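PDB 6B9R: hydroxyethylphosphonate dioxygenase from Streptomyces albus, which catalyses the iron-dependent oxidative cleavage of 2-hydroxyethylphosphonate with dioxygen, giving hydroxymethylphosphonate and formate. Local coordinates for the interface of chains A and B. Residues are numbered along the deposited sequence; one frame, centred on the assembly and turned at random. Chains: chain A/B, Hydroxyethylphosphonate dioxygenase.

Contact 1: the interface of chains A and B. Residues chain A 318, 320, 330, 345, 358-359, 416, 418; chain B 250.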
loop_
_atom_site.group_PDB
_atom_site.type_symbol
_atom_site.label_atom_id
_atom_site.label_comp_id
_atom_site.label_asym_id
_atom_site.label_seq_id
_atom_site.Cartn_x
_atom_site.Cartn_y
_atom_site.Cartn_z
ATOM N N TRP A 318 -12.691 24.838 -16.258
ATOM C CA TRP A 318 -12.823 25.883 -15.254
ATOM C C TRP A 318 -11.496 26.614 -15.124
ATOM O O TRP A 318 -10.462 26.169 -15.627
ATOM C CB TRP A 318 -13.289 25.327 -13.900
ATOM C CG TRP A 318 -12.293 24.464 -13.167
ATOM C CD1 TRP A 318 -11.565 24.820 -12.068
ATOM C CD2 TRP A 318 -11.941 23.102 -13.459
ATOM N NE1 TRP A 318 -10.779 23.767 -11.664
ATOM C CE2 TRP A 318 -10.985 22.705 -12.505
ATOM C CE3 TRP A 318 -12.324 22.190 -14.452
ATOM C CZ2 TRP A 318 -10.413 21.427 -12.498
ATOM C CZ3 TRP A 318 -11.763 20.926 -14.452
ATOM C CH2 TRP A 318 -10.809 20.551 -13.471
ATOM N N TYR A 320 -8.626 29.015 -12.794
ATOM C CA TYR A 320 -7.983 29.047 -11.484
ATOM C C TYR A 320 -7.156 30.320 -11.373
ATOM O O TYR A 320 -6.361 30.616 -12.276
ATOM C CB TYR A 320 -7.095 27.809 -11.267
ATOM C CG TYR A 320 -6.517 27.760 -9.873
ATOM C CD1 TYR A 320 -5.358 28.452 -9.560
ATOM C CD2 TYR A 320 -7.154 27.054 -8.865
ATOM C CE1 TYR A 320 -4.835 28.433 -8.273
ATOM C CE2 TYR A 320 -6.640 27.024 -7.573
ATOM C CZ TYR A 320 -5.485 27.715 -7.285
ATOM O OH TYR A 320 -4.980 27.685 -6.005
ATOM N N PHE A 330 -8.238 24.992 -16.710
ATOM C CA PHE A 330 -8.086 23.547 -16.650
ATOM C C PHE A 330 -9.175 22.863 -17.460
ATOM O O PHE A 330 -10.318 23.327 -17.488
ATOM C CB PHE A 330 -8.156 23.033 -15.214
ATOM C CG PHE A 330 -7.095 23.573 -14.298
ATOM C CD1 PHE A 330 -5.745 23.397 -14.573
ATOM C CD2 PHE A 330 -7.452 24.204 -13.118
ATOM C CE1 PHE A 330 -4.770 23.876 -13.690
ATOM C CE2 PHE A 330 -6.483 24.679 -12.239
ATOM C CZ PHE A 330 -5.144 24.518 -12.534
ATOM N N LEU A 345 -5.261 16.477 -16.451
ATOM C CA LEU A 345 -5.668 17.821 -16.834
ATOM C C LEU A 345 -4.909 18.319 -18.051
ATOM O O LEU A 345 -3.702 18.101 -18.180
ATOM C CB LEU A 345 -5.441 18.823 -15.697
ATOM C CG LEU A 345 -6.228 18.565 -14.413
ATOM C CD1 LEU A 345 -5.666 19.419 -13.270
ATOM C CD2 LEU A 345 -7.694 18.858 -14.633
ATOM N N LEU A 358 0.257 26.728 -7.228
ATOM C CA LEU A 358 -0.749 25.682 -7.115
ATOM C C LEU A 358 -0.707 25.071 -5.717
ATOM O O LEU A 358 0.375 24.918 -5.142
ATOM C CB LEU A 358 -0.513 24.597 -8.165
ATOM C CG LEU A 358 -0.802 25.056 -9.595
ATOM C CD1 LEU A 358 -0.574 23.929 -10.584
ATOM C CD2 LEU A 358 -2.244 25.528 -9.645
ATOM N N PRO A 359 -1.860 24.733 -5.147
ATOM C CA PRO A 359 -1.875 24.085 -3.829
ATOM C C PRO A 359 -1.076 22.797 -3.865
ATOM O O PRO A 359 -1.181 22.020 -4.828
ATOM C CB PRO A 359 -3.368 23.806 -3.579
ATOM C CG PRO A 359 -4.091 24.765 -4.466
ATOM C CD PRO A 359 -3.215 24.943 -5.682
ATOM N N MET A 416 -0.942 17.526 -17.680
ATOM C CA MET A 416 -0.627 17.214 -16.286
ATOM C C MET A 416 -1.303 15.908 -15.893
ATOM O O MET A 416 -2.523 15.756 -16.048
ATOM C CB MET A 416 -1.070 18.352 -15.346
ATOM C CG MET A 416 -1.033 18.026 -13.843
ATOM S SD MET A 416 -1.739 19.367 -12.833
ATOM C CE MET A 416 -0.382 20.522 -12.750
ATOM N N ARG A 418 -1.475 13.509 -12.472
ATOM C CA ARG A 418 -1.193 13.393 -11.051
ATOM C C ARG A 418 -1.696 12.035 -10.592
ATOM O O ARG A 418 -2.815 11.644 -10.936
ATOM C CB ARG A 418 -1.888 14.508 -10.265
ATOM C CG ARG A 418 -1.923 15.837 -10.995
ATOM C CD ARG A 418 -2.803 16.825 -10.252
ATOM N NE ARG A 418 -2.030 17.949 -9.745
ATOM C CZ ARG A 418 -2.427 18.725 -8.741
ATOM N NH1 ARG A 418 -3.578 18.478 -8.118
ATOM N NH2 ARG A 418 -1.668 19.742 -8.355
ATOM N N LEU B 250 -7.779 20.234 -8.088
ATOM C CA LEU B 250 -7.610 21.643 -8.428
ATOM C C LEU B 250 -8.956 22.346 -8.563
ATOM O O LEU B 250 -9.128 23.249 -9.387
ATOM C CB LEU B 250 -6.745 21.810 -9.685
ATOM C CG LEU B 250 -5.250 21.688 -9.328
ATOM C CD1 LEU B 250 -4.330 21.418 -10.521
ATOM C CD2 LEU B 250 -4.805 22.941 -8.617
#

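Contact 2: the interface of chains A and B. Residues chain A 16, 78-79, 119; chain B 71, 218-219, 222.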
loop_
_atom_site.group_PDB
_atom_site.type_symbol
_atom_site.label_atom_id
_atom_site.label_comp_id
_atom_site.label_asym_id
_atom_site.label_seq_id
_atom_site.Cartn_x
_atom_site.Cartn_y
_atom_site.Cartn_z
ATOM N N ARG A 16 20.096 5.782 4.490
ATOM C CA ARG A 16 18.778 5.162 4.509
ATOM C C ARG A 16 18.884 3.659 4.709
ATOM O O ARG A 16 18.105 3.075 5.467
ATOM C CB ARG A 16 18.021 5.480 3.212
ATOM C CG ARG A 16 17.725 6.960 3.040
ATOM C CD ARG A 16 16.554 7.229 2.088
ATOM N NE ARG A 16 16.863 6.944 0.689
ATOM C CZ ARG A 16 17.592 7.729 -0.103
ATOM N NH1 ARG A 16 18.115 8.861 0.359
ATOM N NH2 ARG A 16 17.809 7.375 -1.364
ATOM N N ILE A 78 15.096 2.927 -1.584
ATOM C CA ILE A 78 14.989 3.287 -2.981
ATOM C C ILE A 78 15.896 4.483 -3.236
ATOM O O ILE A 78 16.457 5.076 -2.316
ATOM C CB ILE A 78 13.528 3.557 -3.414
ATOM C CG1 ILE A 78 12.950 4.801 -2.739
ATOM C CG2 ILE A 78 12.655 2.336 -3.174
ATOM C CD1 ILE A 78 11.722 5.355 -3.500
ATOM N N HIS A 79 16.077 4.822 -4.503
ATOM C CA HIS A 79 16.933 5.934 -4.871
ATOM C C HIS A 79 16.140 7.233 -4.862
ATOM O O HIS A 79 14.934 7.250 -5.104
ATOM C CB HIS A 79 17.533 5.724 -6.261
ATOM C CG HIS A 79 18.385 4.500 -6.374
ATOM N ND1 HIS A 79 19.718 4.556 -6.718
ATOM C CD2 HIS A 79 18.095 3.188 -6.205
ATOM C CE1 HIS A 79 20.214 3.332 -6.747
ATOM N NE2 HIS A 79 19.252 2.484 -6.437
ATOM N N GLN A 119 11.404 7.301 -7.744
ATOM C CA GLN A 119 10.524 7.574 -6.622
ATOM C C GLN A 119 9.050 7.407 -6.976
ATOM O O GLN A 119 8.197 7.579 -6.100
ATOM C CB GLN A 119 10.793 8.997 -6.106
ATOM C CG GLN A 119 12.210 9.149 -5.509
ATOM C CD GLN A 119 12.696 10.589 -5.423
ATOM O OE1 GLN A 119 13.376 11.066 -6.327
ATOM N NE2 GLN A 119 12.367 11.279 -4.324
ATOM N N ASN B 71 14.495 0.815 -9.090
ATOM C CA ASN B 71 15.296 0.499 -7.919
ATOM C C ASN B 71 15.619 -0.987 -7.895
ATOM O O ASN B 71 14.830 -1.816 -8.361
ATOM C CB ASN B 71 14.549 0.883 -6.641
ATOM C CG ASN B 71 14.102 2.330 -6.660
ATOM O OD1 ASN B 71 14.914 3.232 -6.486
ATOM N ND2 ASN B 71 12.804 2.559 -6.895
ATOM N N ARG B 218 9.669 3.718 2.015
ATOM C CA ARG B 218 10.736 3.960 1.045
ATOM C C ARG B 218 10.535 5.287 0.324
ATOM O O ARG B 218 11.483 6.059 0.150
ATOM C CB ARG B 218 10.806 2.820 0.030
ATOM C CG ARG B 218 11.059 1.442 0.645
ATOM C CD ARG B 218 12.354 1.395 1.438
ATOM N NE ARG B 218 12.621 0.035 1.911
ATOM C CZ ARG B 218 12.068 -0.498 2.993
ATOM N NH1 ARG B 218 11.238 0.223 3.733
ATOM N NH2 ARG B 218 12.351 -1.749 3.346
ATOM N N GLU B 219 9.310 5.556 -0.133
ATOM C CA GLU B 219 9.061 6.802 -0.857
ATOM C C GLU B 219 9.164 8.000 0.067
ATOM O O GLU B 219 9.833 8.984 -0.256
ATOM C CB GLU B 219 7.672 6.799 -1.513
ATOM C CG GLU B 219 7.590 6.164 -2.868
ATOM C CD GLU B 219 6.177 6.251 -3.446
ATOM O OE1 GLU B 219 5.472 7.255 -3.168
ATOM O OE2 GLU B 219 5.782 5.312 -4.167
ATOM N N THR B 222 12.566 9.291 0.895
ATOM C CA THR B 222 13.246 10.099 -0.111
ATOM C C THR B 222 12.662 11.505 -0.197
ATOM O O THR B 222 13.377 12.447 -0.574
ATOM C CB THR B 222 13.213 9.413 -1.482
ATOM O OG1 THR B 222 11.875 9.395 -2.012
ATOM C CG2 THR B 222 13.740 7.973 -1.377
HETATM O O HOH W 1 14.294 4.889 0.639
#

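Contact 3: the interface of chains A and B. Residues chain A 99, 101, 103, 111, 125, 149; chain B 28-29, 449.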
loop_
_atom_site.group_PDB
_atom_site.type_symbol
_atom_site.label_atom_id
_atom_site.label_comp_id
_atom_site.label_asym_id
_atom_site.label_seq_id
_atom_site.Cartn_x
_atom_site.Cartn_y
_atom_site.Cartn_z
ATOM N N ARG A 99 13.139 4.628 -29.699
ATOM C CA ARG A 99 13.063 3.242 -30.139
ATOM C C ARG A 99 11.976 3.135 -31.194
ATOM O O ARG A 99 10.848 3.590 -30.977
ATOM C CB ARG A 99 12.732 2.288 -28.987
ATOM C CG ARG A 99 13.890 1.927 -28.099
ATOM C CD ARG A 99 13.458 1.909 -26.646
ATOM N NE ARG A 99 13.178 3.263 -26.191
ATOM C CZ ARG A 99 12.069 3.651 -25.575
ATOM N NH1 ARG A 99 11.102 2.777 -25.308
ATOM N NH2 ARG A 99 11.940 4.922 -25.218
ATOM N N ILE A 101 9.849 0.309 -33.251
ATOM C CA ILE A 101 9.493 -1.102 -33.207
ATOM C C ILE A 101 8.599 -1.408 -34.397
ATOM O O ILE A 101 7.638 -0.677 -34.668
ATOM C CB ILE A 101 8.812 -1.482 -31.880
ATOM C CG1 ILE A 101 9.797 -1.288 -30.724
ATOM C CG2 ILE A 101 8.314 -2.923 -31.931
ATOM C CD1 ILE A 101 9.342 -1.886 -29.410
ATOM N N ARG A 103 6.005 -3.928 -36.487
ATOM C CA ARG A 103 4.969 -4.927 -36.293
ATOM C C ARG A 103 4.313 -5.189 -37.632
ATOM O O ARG A 103 4.024 -4.252 -38.384
ATOM C CB ARG A 103 3.902 -4.473 -35.288
ATOM C CG ARG A 103 4.380 -4.264 -33.863
ATOM C CD ARG A 103 3.196 -3.884 -32.993
ATOM N NE ARG A 103 3.569 -3.524 -31.627
ATOM C CZ ARG A 103 2.688 -3.173 -30.697
ATOM N NH1 ARG A 103 1.393 -3.135 -31.003
ATOM N NH2 ARG A 103 3.095 -2.860 -29.468
ATOM N N TYR A 111 8.902 5.110 -29.997
ATOM C CA TYR A 111 8.790 5.416 -28.576
ATOM C C TYR A 111 9.880 6.391 -28.147
ATOM O O TYR A 111 11.027 6.290 -28.594
ATOM C CB TYR A 111 8.936 4.163 -27.709
ATOM C CG TYR A 111 7.954 3.040 -27.917
ATOM C CD1 TYR A 111 8.178 2.070 -28.886
ATOM C CD2 TYR A 111 6.835 2.910 -27.102
ATOM C CE1 TYR A 111 7.302 1.016 -29.059
ATOM C CE2 TYR A 111 5.946 1.857 -27.269
ATOM C CZ TYR A 111 6.189 0.914 -28.250
ATOM O OH TYR A 111 5.322 -0.139 -28.416
ATOM N N GLU A 125 5.450 7.478 -22.006
ATOM C CA GLU A 125 6.116 7.441 -23.296
ATOM C C GLU A 125 5.366 8.331 -24.275
ATOM O O GLU A 125 4.133 8.303 -24.332
ATOM C CB GLU A 125 6.207 6.002 -23.841
ATOM C CG GLU A 125 6.946 5.029 -22.924
ATOM C CD GLU A 125 8.457 5.130 -23.046
ATOM O OE1 GLU A 125 8.987 4.818 -24.130
ATOM O OE2 GLU A 125 9.111 5.523 -22.054
ATOM N N HIS A 149 -0.875 -4.982 -20.858
ATOM C CA HIS A 149 0.245 -4.872 -19.940
ATOM C C HIS A 149 -0.283 -4.507 -18.558
ATOM O O HIS A 149 -1.386 -3.961 -18.414
ATOM C CB HIS A 149 1.273 -3.845 -20.441
ATOM C CG HIS A 149 0.675 -2.532 -20.846
ATOM N ND1 HIS A 149 0.017 -1.708 -19.958
ATOM C CD2 HIS A 149 0.642 -1.898 -22.043
ATOM C CE1 HIS A 149 -0.402 -0.627 -20.594
ATOM N NE2 HIS A 149 -0.027 -0.715 -21.856
ATOM N N LEU B 28 8.957 -0.380 -19.451
ATOM C CA LEU B 28 9.778 0.663 -20.057
ATOM C C LEU B 28 9.803 0.589 -21.570
ATOM O O LEU B 28 10.561 1.335 -22.197
ATOM C CB LEU B 28 11.213 0.580 -19.526
ATOM C CG LEU B 28 11.392 1.183 -18.131
ATOM C CD1 LEU B 28 12.618 0.600 -17.421
ATOM C CD2 LEU B 28 11.508 2.694 -18.226
ATOM N N LYS B 29 9.010 -0.301 -22.169
ATOM C CA LYS B 29 8.981 -0.476 -23.625
ATOM C C LYS B 29 10.372 -0.779 -24.185
ATOM O O LYS B 29 10.773 -0.247 -25.223
ATOM C CB LYS B 29 8.373 0.744 -24.318
ATOM C CG LYS B 29 7.046 1.190 -23.720
ATOM C CD LYS B 29 5.958 0.143 -23.937
ATOM C CE LYS B 29 4.639 0.577 -23.325
ATOM N NZ LYS B 29 3.563 -0.418 -23.622
ATOM N N TRP B 449 5.437 -7.644 -24.246
ATOM C CA TRP B 449 4.159 -6.932 -24.199
ATOM C C TRP B 449 3.459 -6.876 -25.553
ATOM O O TRP B 449 2.278 -6.523 -25.598
ATOM C CB TRP B 449 4.338 -5.511 -23.630
ATOM C CG TRP B 449 4.824 -4.450 -24.585
ATOM C CD1 TRP B 449 4.053 -3.560 -25.285
ATOM C CD2 TRP B 449 6.189 -4.137 -24.912
ATOM N NE1 TRP B 449 4.854 -2.732 -26.046
ATOM C CE2 TRP B 449 6.167 -3.066 -25.833
ATOM C CE3 TRP B 449 7.429 -4.668 -24.525
ATOM C CZ2 TRP B 449 7.334 -2.513 -26.364
ATOM C CZ3 TRP B 449 8.585 -4.124 -25.067
ATOM C CH2 TRP B 449 8.530 -3.060 -25.972
#

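Contact 1: the interface of chains A and B
B:Leu250 pushes its side chain into an apolar pocket of chain A while its backbone carbonyl is held at the pocket mouth. The bond there runs from the indole nitrogen NE1 of A:Trp318 to B:Leu250 O, 2.9 Å long and nearly straight, 163° at the hydrogen. The oxygen lies at the edge of the indole, in the ring plane, but the N-H comes from above the carbonyl plane and not along a lone pair. CB of A:Phe330 rests against one indole face, toward the rim, and probably helps fix its turn. Followed outward, B:Leu250 CB first comes over one face of the A:Phe330 ring, near its rim, 3.9 Å from CE2. CG then passes A:Arg418, with NH1 of the guanidinium at 3.8 Å. CD1 lies over the centre of one face of that guanidinium, 3.7 Å above its plane, and also continues over the same A:Phe330 face at CZ and reaches the sulfur of A:Met416 and, at 3.7 Å, CD1 of A:Leu345. The other methyl, CD2, turns to CD2 of A:Leu358 at 3.8 Å and to CD of A:Pro359. A chi1 of -81° keeps CG opposite the carbonyl carbon, which sends the methyls inward and leaves the carbonyl to the indole. B:Leu250 occupies the turn between helices 238-249 and 253-260, in the helix-turn-helix region of chain B, and enters among strands 317-320, 328-332, 343-349 and 412-419 of a chain A cupin domain.

Contact 2: the interface of chains A and B
The guanidinium of A:Arg16 carries the methyl CG2 of B:Thr222 over one face, 3.7 Å above the plane and toward the rim, while its edge faces the backbone of A:Ile78. There NH2 gives a bond to A:Ile78 O, 2.8 Å long, lying in both the guanidinium and the carbonyl planes. The amide of B:Asn71 is turned 25° from the imidazole of A:His79, and the two side chains run past each other in opposite directions. Its OD1 accepts the backbone N-H of A:His79 at 2.8 Å, almost straight at 174°, although the donor stands above the amide carbonyl plane. At the amide of A:Gln119, NE2 reaches B:Thr222 OG1 at 3.0 Å, the hydroxyl tilted out of the amide plane. That hydroxyl in turn donates to B:Glu219 O one helical turn back, 2.7 Å away, so the threonine relays between helix and partner. Its chi1 of 69° sets OG1 toward both of these and directs CG2 to A:Arg16 and to CG1 of A:Ile78, the latter at 3.5 Å. A:Ile78 also lays CB against the B:Asn71 amide and CG2 against B:Arg218 CB, 3.7 Å apart. Water 1 joins A:Ile78 N to B:Arg218 O. Held from both sides, the loop 78-79 of chain A is wedged between helix 215-223 and the B:Asn71 loop, which probably helps lock the two subunits together.

Contact 3: the interface of chains A and B
Two loops of chain B, the turn after helix 10-27 and the C-terminal stretch with B:Trp449, meet strands 99-103, 106-113 and 123-129 of chain A and the loop of A:His149. The chain A side is a cupin domain of the non-haem iron oxygenase type, with A:His149 an iron ligand and A:Arg103 and A:Tyr111 lining the substrate pocket. A:Arg99 NH1 donates to B:Lys29 O at 3.0 Å, from above the carbonyl plane. NH1 and NH2 both grip OE1 of A:Glu125 end-on, NH2 at 3.1 Å on its syn lone pair. With an alanine in place of A:Arg99, the B:Lys29 carbonyl would probably lose its donor and the A:Glu125 carboxylate its charged mate, letting the turn shift. The B:Lys29 chain, bent at chi2 (-66°), crosses one face of the A:Tyr111 ring, its CD 3.7 Å from CE2. Beyond that, extended torsions carry the ammonium NZ to 3.6 Å from A:His149 CD2, beside the metal site. B:Trp449 takes B:Lys29 CD on one indole face and A:Tyr111 OH at its edge, in plane. Its CZ2 meets the CD1 methyl of A:Ile101 at 3.7 Å.

The C-alpha centres of contact 1 and contact 2 lie about 27 Å apart, those of contacts 1 and 3 about 29 Å, and those of contacts 2 and 3 about 26 Å. No residue is shared, yet helix 10-27 ties two of them: it bears the arginine of contact 2 in one chain and runs into the lysine turn of contact 3 in the other. In contacts 1 and 3 a turn residue with positive phi, just beyond a helix, enters a partner's cupin domain. Two-fold symmetry repeats all three, suggesting a dimer in which each subunit helps build the other's active-site surroundings.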